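Local coordinates for catalase (Exiguobacterium oxidotolerans, PDB 2J2M), which breaks down hydrogen peroxide to water and oxygen with a haem group, as a catalase built of four subunits, at residues His345-Gly348 / Pro349-Gln353; Ser338-Asp341 / Thr342-His345. One frame throughout, in Å; residues are numbered along the deposited sequence.

Interaction 1 (His345-Gly348 / Pro349-Gln353); sequences HRIG and PNYQQ. With HEM (protoporphyrin IX containing Fe), chain E.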
loop_
_atom_site.group_PDB
_atom_site.type_symbol
_atom_site.label_atom_id
_atom_site.label_comp_id
_atom_site.label_asym_id
_atom_site.label_seq_id
_atom_site.Cartn_x
_atom_site.Cartn_y
_atom_site.Cartn_z
ATOM N N HIS A 345 -6.715 -3.967 -4.365
ATOM C CA HIS A 345 -5.281 -3.713 -4.420
ATOM C C HIS A 345 -5.010 -2.488 -5.303
ATOM O O HIS A 345 -4.389 -1.527 -4.860
ATOM C CB HIS A 345 -4.573 -4.976 -4.923
ATOM C CG HIS A 345 -3.368 -4.713 -5.779
ATOM N ND1 HIS A 345 -2.166 -4.267 -5.267
ATOM C CD2 HIS A 345 -3.174 -4.874 -7.106
ATOM C CE1 HIS A 345 -1.292 -4.139 -6.248
ATOM N NE2 HIS A 345 -1.877 -4.504 -7.374
ATOM N N ARG A 346 -5.532 -2.497 -6.529
ATOM C CA ARG A 346 -5.282 -1.420 -7.494
ATOM C C ARG A 346 -5.856 -0.036 -7.103
ATOM O O ARG A 346 -5.229 0.993 -7.337
ATOM C CB ARG A 346 -5.761 -1.844 -8.891
ATOM C CG ARG A 346 -5.769 -0.700 -9.913
ATOM C CD ARG A 346 -6.089 -1.149 -11.352
ATOM N NE ARG A 346 -7.527 -1.393 -11.585
ATOM C CZ ARG A 346 -8.433 -0.445 -11.834
ATOM N NH1 ARG A 346 -9.693 -0.769 -12.066
ATOM N NH2 ARG A 346 -8.095 0.833 -11.834
ATOM N N ILE A 347 -7.054 0.006 -6.546
ATOM C CA ILE A 347 -7.684 1.299 -6.324
ATOM C C ILE A 347 -7.694 1.513 -4.837
ATOM O O ILE A 347 -7.498 2.635 -4.378
ATOM C CB ILE A 347 -9.145 1.369 -6.882
ATOM C CG1 ILE A 347 -9.226 0.861 -8.324
ATOM C CG2 ILE A 347 -9.690 2.796 -6.813
ATOM C CD1 ILE A 347 -10.662 0.478 -8.751
ATOM N N GLY A 348 -7.929 0.438 -4.078
ATOM C CA GLY A 348 -7.971 0.513 -2.620
ATOM C C GLY A 348 -9.147 -0.218 -1.969
ATOM O O GLY A 348 -10.139 -0.525 -2.632
ATOM N N PRO A 349 -9.019 -0.535 -0.664
ATOM C CA PRO A 349 -10.074 -1.211 0.082
ATOM C C PRO A 349 -11.440 -0.524 0.065
ATOM O O PRO A 349 -12.467 -1.211 0.069
ATOM C CB PRO A 349 -9.489 -1.285 1.497
ATOM C CG PRO A 349 -8.002 -1.318 1.255
ATOM C CD PRO A 349 -7.814 -0.335 0.164
ATOM N N ASN A 350 -11.458 0.811 0.037
ATOM C CA ASN A 350 -12.709 1.554 -0.014
ATOM C C ASN A 350 -12.983 2.087 -1.440
ATOM O O ASN A 350 -13.605 3.146 -1.618
ATOM C CB ASN A 350 -12.672 2.690 1.016
ATOM C CG ASN A 350 -12.808 2.195 2.440
ATOM O OD1 ASN A 350 -13.585 1.299 2.700
ATOM N ND2 ASN A 350 -12.044 2.771 3.368
ATOM N N TYR A 351 -12.525 1.346 -2.458
ATOM C CA TYR A 351 -12.678 1.777 -3.826
ATOM C C TYR A 351 -14.135 2.084 -4.181
ATOM O O TYR A 351 -14.400 2.979 -4.979
ATOM C CB TYR A 351 -12.061 0.759 -4.784
ATOM C CG TYR A 351 -12.878 -0.497 -5.101
ATOM C CD1 TYR A 351 -13.735 -0.546 -6.226
ATOM C CD2 TYR A 351 -12.785 -1.624 -4.303
ATOM C CE1 TYR A 351 -14.458 -1.697 -6.542
ATOM C CE2 TYR A 351 -13.515 -2.776 -4.600
ATOM C CZ TYR A 351 -14.341 -2.818 -5.725
ATOM O OH TYR A 351 -15.055 -3.991 -6.008
ATOM N N GLN A 352 -15.070 1.355 -3.572
ATOM C CA GLN A 352 -16.499 1.566 -3.814
ATOM C C GLN A 352 -17.053 2.893 -3.286
ATOM O O GLN A 352 -18.196 3.241 -3.596
ATOM C CB GLN A 352 -17.335 0.390 -3.278
ATOM C CG GLN A 352 -17.660 -0.675 -4.357
ATOM C CD GLN A 352 -18.256 -0.069 -5.616
ATOM O OE1 GLN A 352 -17.621 -0.053 -6.668
ATOM N NE2 GLN A 352 -19.468 0.447 -5.510
ATOM N N GLN A 353 -16.252 3.626 -2.501
ATOM C CA GLN A 353 -16.633 4.956 -2.017
ATOM C C GLN A 353 -16.277 6.115 -2.968
ATOM O O GLN A 353 -16.747 7.236 -2.797
ATOM C CB GLN A 353 -16.002 5.215 -0.657
ATOM C CG GLN A 353 -16.315 4.189 0.469
ATOM C CD GLN A 353 -15.720 4.632 1.794
ATOM O OE1 GLN A 353 -15.013 5.675 1.862
ATOM N NE2 GLN A 353 -15.969 3.844 2.857
HETATM C CHA HEM E . -10.080 -6.620 -16.970
HETATM C CHB HEM E . -12.975 -8.664 -20.327
HETATM C CHC HEM E . -11.697 -13.019 -18.691
HETATM C CHD HEM E . -9.390 -11.010 -14.963
HETATM C C1A HEM E . -11.010 -6.780 -17.994
HETATM C C2A HEM E . -11.720 -5.726 -18.716
HETATM C C3A HEM E . -12.520 -6.299 -19.646
HETATM C C4A HEM E . -12.342 -7.724 -19.550
HETATM C CMA HEM E . -13.472 -5.611 -20.655
HETATM C CAA HEM E . -11.536 -4.211 -18.440
HETATM C CBA HEM E . -12.546 -3.653 -17.434
HETATM C CGA HEM E . -12.273 -2.169 -17.327
HETATM O O1A HEM E . -11.809 -1.698 -16.254
HETATM O O2A HEM E . -12.498 -1.452 -18.340
HETATM C C1B HEM E . -12.940 -10.021 -20.145
HETATM C C2B HEM E . -13.802 -11.006 -20.778
HETATM C C3B HEM E . -13.426 -12.197 -20.315
HETATM C C4B HEM E . -12.338 -12.010 -19.386
HETATM C CMB HEM E . -14.971 -10.726 -21.765
HETATM C CAB HEM E . -14.052 -13.565 -20.634
HETATM C CBB HEM E . -14.419 -13.896 -21.868
HETATM C C1C HEM E . -11.045 -12.892 -17.494
HETATM C C2C HEM E . -10.713 -13.951 -16.561
HETATM C C3C HEM E . -10.081 -13.365 -15.526
HETATM C C4C HEM E . -9.988 -11.937 -15.781
HETATM C CMC HEM E . -11.060 -15.463 -16.708
HETATM C CAC HEM E . -9.491 -14.042 -14.266
HETATM C CBC HEM E . -10.272 -14.448 -13.257
HETATM C C1D HEM E . -9.313 -9.647 -15.142
HETATM C C2D HEM E . -8.652 -8.729 -14.236
HETATM C C3D HEM E . -8.879 -7.352 -14.857
HETATM C C4D HEM E . -9.649 -7.579 -16.076
HETATM C CMD HEM E . -7.923 -9.080 -12.895
HETATM C CAD HEM E . -8.406 -5.993 -14.309
HETATM C CBD HEM E . -9.624 -5.304 -13.689
HETATM C CGD HEM E . -9.242 -4.110 -12.835
HETATM O O1D HEM E . -8.030 -3.874 -12.514
HETATM O O2D HEM E . -10.183 -3.386 -12.447
HETATM N NA HEM E . -11.431 -7.980 -18.537
HETATM N NB HEM E . -12.056 -10.667 -19.307
HETATM N NC HEM E . -10.594 -11.687 -16.982
HETATM N ND HEM E . -9.884 -8.937 -16.186
HETATM FE FE HEM E . -11.221 -9.792 -17.560
#

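Interaction 2 (Ser338-Asp341 / Thr342-His345); sequences SYSD and TQRH. With HEM (protoporphyrin IX containing Fe), chain E.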
loop_
_atom_site.group_PDB
_atom_site.type_symbol
_atom_site.label_atom_id
_atom_site.label_comp_id
_atom_site.label_asym_id
_atom_site.label_seq_id
_atom_site.Cartn_x
_atom_site.Cartn_y
_atom_site.Cartn_z
ATOM N N SER A 338 -12.147 -12.257 -9.128
ATOM C CA SER A 338 -10.906 -11.614 -9.575
ATOM C C SER A 338 -10.971 -10.103 -9.638
ATOM O O SER A 338 -10.059 -9.437 -9.164
ATOM C CB SER A 338 -10.516 -12.159 -10.952
ATOM O OG SER A 338 -9.282 -11.618 -11.418
ATOM N N TYR A 339 -12.050 -9.574 -10.221
ATOM C CA TYR A 339 -12.195 -8.142 -10.498
ATOM C C TYR A 339 -12.167 -7.281 -9.245
ATOM O O TYR A 339 -11.306 -6.403 -9.117
ATOM C CB TYR A 339 -13.459 -7.869 -11.344
ATOM C CG TYR A 339 -13.317 -8.296 -12.799
ATOM C CD1 TYR A 339 -13.125 -7.364 -13.812
ATOM C CD2 TYR A 339 -13.348 -9.651 -13.142
ATOM C CE1 TYR A 339 -13.011 -7.787 -15.161
ATOM C CE2 TYR A 339 -13.220 -10.073 -14.413
ATOM C CZ TYR A 339 -13.041 -9.157 -15.442
ATOM O OH TYR A 339 -12.907 -9.648 -16.721
ATOM N N SER A 340 -13.084 -7.556 -8.324
ATOM C CA SER A 340 -13.187 -6.839 -7.069
ATOM C C SER A 340 -11.924 -7.052 -6.234
ATOM O O SER A 340 -11.485 -6.144 -5.507
ATOM C CB SER A 340 -14.420 -7.330 -6.284
ATOM O OG SER A 340 -15.614 -7.026 -6.989
ATOM N N ASP A 341 -11.353 -8.256 -6.351
ATOM C CA ASP A 341 -10.158 -8.637 -5.596
ATOM C C ASP A 341 -8.983 -7.802 -6.021
ATOM O O ASP A 341 -8.251 -7.324 -5.184
ATOM C CB ASP A 341 -9.782 -10.105 -5.815
ATOM C CG ASP A 341 -8.422 -10.439 -5.218
ATOM O OD1 ASP A 341 -8.234 -10.138 -4.034
ATOM O OD2 ASP A 341 -7.526 -10.962 -5.921
ATOM N N THR A 342 -8.796 -7.658 -7.333
ATOM C CA THR A 342 -7.710 -6.843 -7.878
ATOM C C THR A 342 -7.933 -5.351 -7.648
ATOM O O THR A 342 -6.985 -4.608 -7.520
ATOM C CB THR A 342 -7.514 -7.097 -9.388
ATOM O OG1 THR A 342 -6.209 -6.628 -9.796
ATOM C CG2 THR A 342 -8.637 -6.425 -10.228
ATOM N N GLN A 343 -9.193 -4.923 -7.602
ATOM C CA GLN A 343 -9.536 -3.531 -7.355
ATOM C C GLN A 343 -9.238 -3.113 -5.911
ATOM O O GLN A 343 -8.872 -1.963 -5.655
ATOM C CB GLN A 343 -10.985 -3.262 -7.737
ATOM C CG GLN A 343 -11.201 -3.257 -9.255
ATOM C CD GLN A 343 -12.583 -3.769 -9.678
ATOM O OE1 GLN A 343 -13.521 -3.764 -8.891
ATOM N NE2 GLN A 343 -12.709 -4.201 -10.926
ATOM N N ARG A 344 -9.355 -4.034 -4.970
ATOM C CA ARG A 344 -9.001 -3.722 -3.573
ATOM C C ARG A 344 -7.505 -3.397 -3.450
ATOM O O ARG A 344 -7.090 -2.637 -2.569
ATOM C CB ARG A 344 -9.417 -4.865 -2.622
ATOM C CG ARG A 344 -10.926 -4.922 -2.431
ATOM C CD ARG A 344 -11.433 -6.287 -1.951
ATOM N NE ARG A 344 -12.871 -6.399 -2.218
ATOM C CZ ARG A 344 -13.476 -7.454 -2.758
ATOM N NH1 ARG A 344 -12.805 -8.580 -3.042
ATOM N NH2 ARG A 344 -14.776 -7.394 -2.984
ATOM N N HIS A 345 -6.715 -3.967 -4.365
ATOM C CA HIS A 345 -5.281 -3.713 -4.420
ATOM C C HIS A 345 -5.010 -2.488 -5.303
ATOM O O HIS A 345 -4.389 -1.527 -4.860
ATOM C CB HIS A 345 -4.573 -4.976 -4.923
ATOM C CG HIS A 345 -3.368 -4.713 -5.779
ATOM N ND1 HIS A 345 -2.166 -4.267 -5.267
ATOM C CD2 HIS A 345 -3.174 -4.874 -7.106
ATOM C CE1 HIS A 345 -1.292 -4.139 -6.248
ATOM N NE2 HIS A 345 -1.877 -4.504 -7.374
HETATM C CHA HEM E . -10.080 -6.620 -16.970
HETATM C CHB HEM E . -12.975 -8.664 -20.327
HETATM C CHC HEM E . -11.697 -13.019 -18.691
HETATM C CHD HEM E . -9.390 -11.010 -14.963
HETATM C C1A HEM E . -11.010 -6.780 -17.994
HETATM C C2A HEM E . -11.720 -5.726 -18.716
HETATM C C3A HEM E . -12.520 -6.299 -19.646
HETATM C C4A HEM E . -12.342 -7.724 -19.550
HETATM C CMA HEM E . -13.472 -5.611 -20.655
HETATM C CAA HEM E . -11.536 -4.211 -18.440
HETATM C CBA HEM E . -12.546 -3.653 -17.434
HETATM C CGA HEM E . -12.273 -2.169 -17.327
HETATM O O1A HEM E . -11.809 -1.698 -16.254
HETATM O O2A HEM E . -12.498 -1.452 -18.340
HETATM C C1B HEM E . -12.940 -10.021 -20.145
HETATM C C2B HEM E . -13.802 -11.006 -20.778
HETATM C C3B HEM E . -13.426 -12.197 -20.315
HETATM C C4B HEM E . -12.338 -12.010 -19.386
HETATM C CMB HEM E . -14.971 -10.726 -21.765
HETATM C CAB HEM E . -14.052 -13.565 -20.634
HETATM C CBB HEM E . -14.419 -13.896 -21.868
HETATM C C1C HEM E . -11.045 -12.892 -17.494
HETATM C C2C HEM E . -10.713 -13.951 -16.561
HETATM C C3C HEM E . -10.081 -13.365 -15.526
HETATM C C4C HEM E . -9.988 -11.937 -15.781
HETATM C CMC HEM E . -11.060 -15.463 -16.708
HETATM C CAC HEM E . -9.491 -14.042 -14.266
HETATM C CBC HEM E . -10.272 -14.448 -13.257
HETATM C C1D HEM E . -9.313 -9.647 -15.142
HETATM C C2D HEM E . -8.652 -8.729 -14.236
HETATM C C3D HEM E . -8.879 -7.352 -14.857
HETATM C C4D HEM E . -9.649 -7.579 -16.076
HETATM C CMD HEM E . -7.923 -9.080 -12.895
HETATM C CAD HEM E . -8.406 -5.993 -14.309
HETATM C CBD HEM E . -9.624 -5.304 -13.689
HETATM C CGD HEM E . -9.242 -4.110 -12.835
HETATM O O1D HEM E . -8.030 -3.874 -12.514
HETATM O O2D HEM E . -10.183 -3.386 -12.447
HETATM N NA HEM E . -11.431 -7.980 -18.537
HETATM N NB HEM E . -12.056 -10.667 -19.307
HETATM N NC HEM E . -10.594 -11.687 -16.982
HETATM N ND HEM E . -9.884 -8.937 -16.186
HETATM FE FE HEM E . -11.221 -9.792 -17.560
HETATM O O HOH W 1 -15.846 -4.580 -8.200
#

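Interaction 1 (His345-Gly348 / Pro349-Gln353)
G348 and Y351 meet round the turn that follows helix 330-346. G348 is the first residue after the helix to leave helical backbone angles, with positive phi. At these angles a CB would collide with the carbonyl oxygen of I347, so glycine is needed. A type I beta turn runs from G348 to Y351. It is closed by Y351 N donating to G348 O at 3.0 Å. The same oxygen lies at the edge of the Y351 ring, 3.3 Å from Y351 CD2. Y351 CG sits between its backbone N and carbonyl carbon (chi1 79°). This turns the ring back over the helix, where it packs on Q343 and R344. I347 supplies the apolar part. I347 CB is 3.6 Å from Y351 CB, and I347 CG2 touches the same methylene. P349 leads the chain away and packs on R47 of the second subunit.

One residue before I347, R346 reaches the haem. Its chain bends at chi3 (78°) and brings two N-H groups to one propionate. R346 NE donates to HEM O1D at 2.7 Å. R346 NH1 donates to HEM O2D, also at 2.7 Å, and that bond is nearly straight (164°). I347 CG1 lies over one face of the guanidinium, near its rim. The carbonyl oxygens of E311 and V313 take further N-H groups of R346. A leucine in its place would probably cost the propionate two bonds and this positive partner, and leave the E311 and V313 carbonyls without this donor. The chemistry implies a fixed guanidinium that probably helps to neutralise the propionate, beside a turn closed by one backbone bond and packed by I347 on Y351.

Interaction 2 (Ser338-Asp341 / Thr342-His345)
The Y339 ring has the haem over one face, with HEM C1D 3.8 Å above the plane and toward the rim. Q343 NE2 lies at the ring edge. The guanidinium of R344 is the second flat group. S340 O lies over one of its faces, offset to the rim, and R344 NH2 comes 3.3 Å from S340 CB. Y339 CG is anti to the carbonyl carbon (chi1 -73°). From there the ring reaches the porphyrin, and Y339 OH binds the iron at 1.9 Å. R335 also donates to this oxygen.

One turn on, Q343 bends at chi2 (148°). Q343 NE2 donates to HEM O2D at 3.1 Å and also to the carbonyl of F315. Its other end, Q343 OE1, accepts from a water at 2.6 Å. That water also meets S340 OG, which is hydrogen-bonded to N316 as well. Helical bonds tie the two turns together, among them T342 N to S338 O at 2.8 Å. On the third subunit, D46 takes S338 OG and T342 OG1, and R47 forms a salt bridge with D341.

A tyrosine fifth ligand is characteristic of haem catalases. Here the iron and R335 both hold the phenol oxygen, which fixes the ring's place, while Q343 probably steadies a propionate.

Interaction 2 comes first along the chain, within helix 330-346. Interaction 1 takes up the end of that helix and the turn after it, and the two share H345. Their centres are 8 Å apart, on the same side of the chain's centre and within the catalase domain. They touch directly. G348 N probably donates to Q343 O at 3.0 Å, and the Y351 ring packs back against Q343. Both reach the same haem: 338-345 binds the iron and, through Q343, a propionate oxygen, and R346 in 345-353 holds that same propionate. One helix thus anchors the cofactor at two places. Both contacts also meet the second and third subunits, which places this haem-binding helix close to the subunit interfaces.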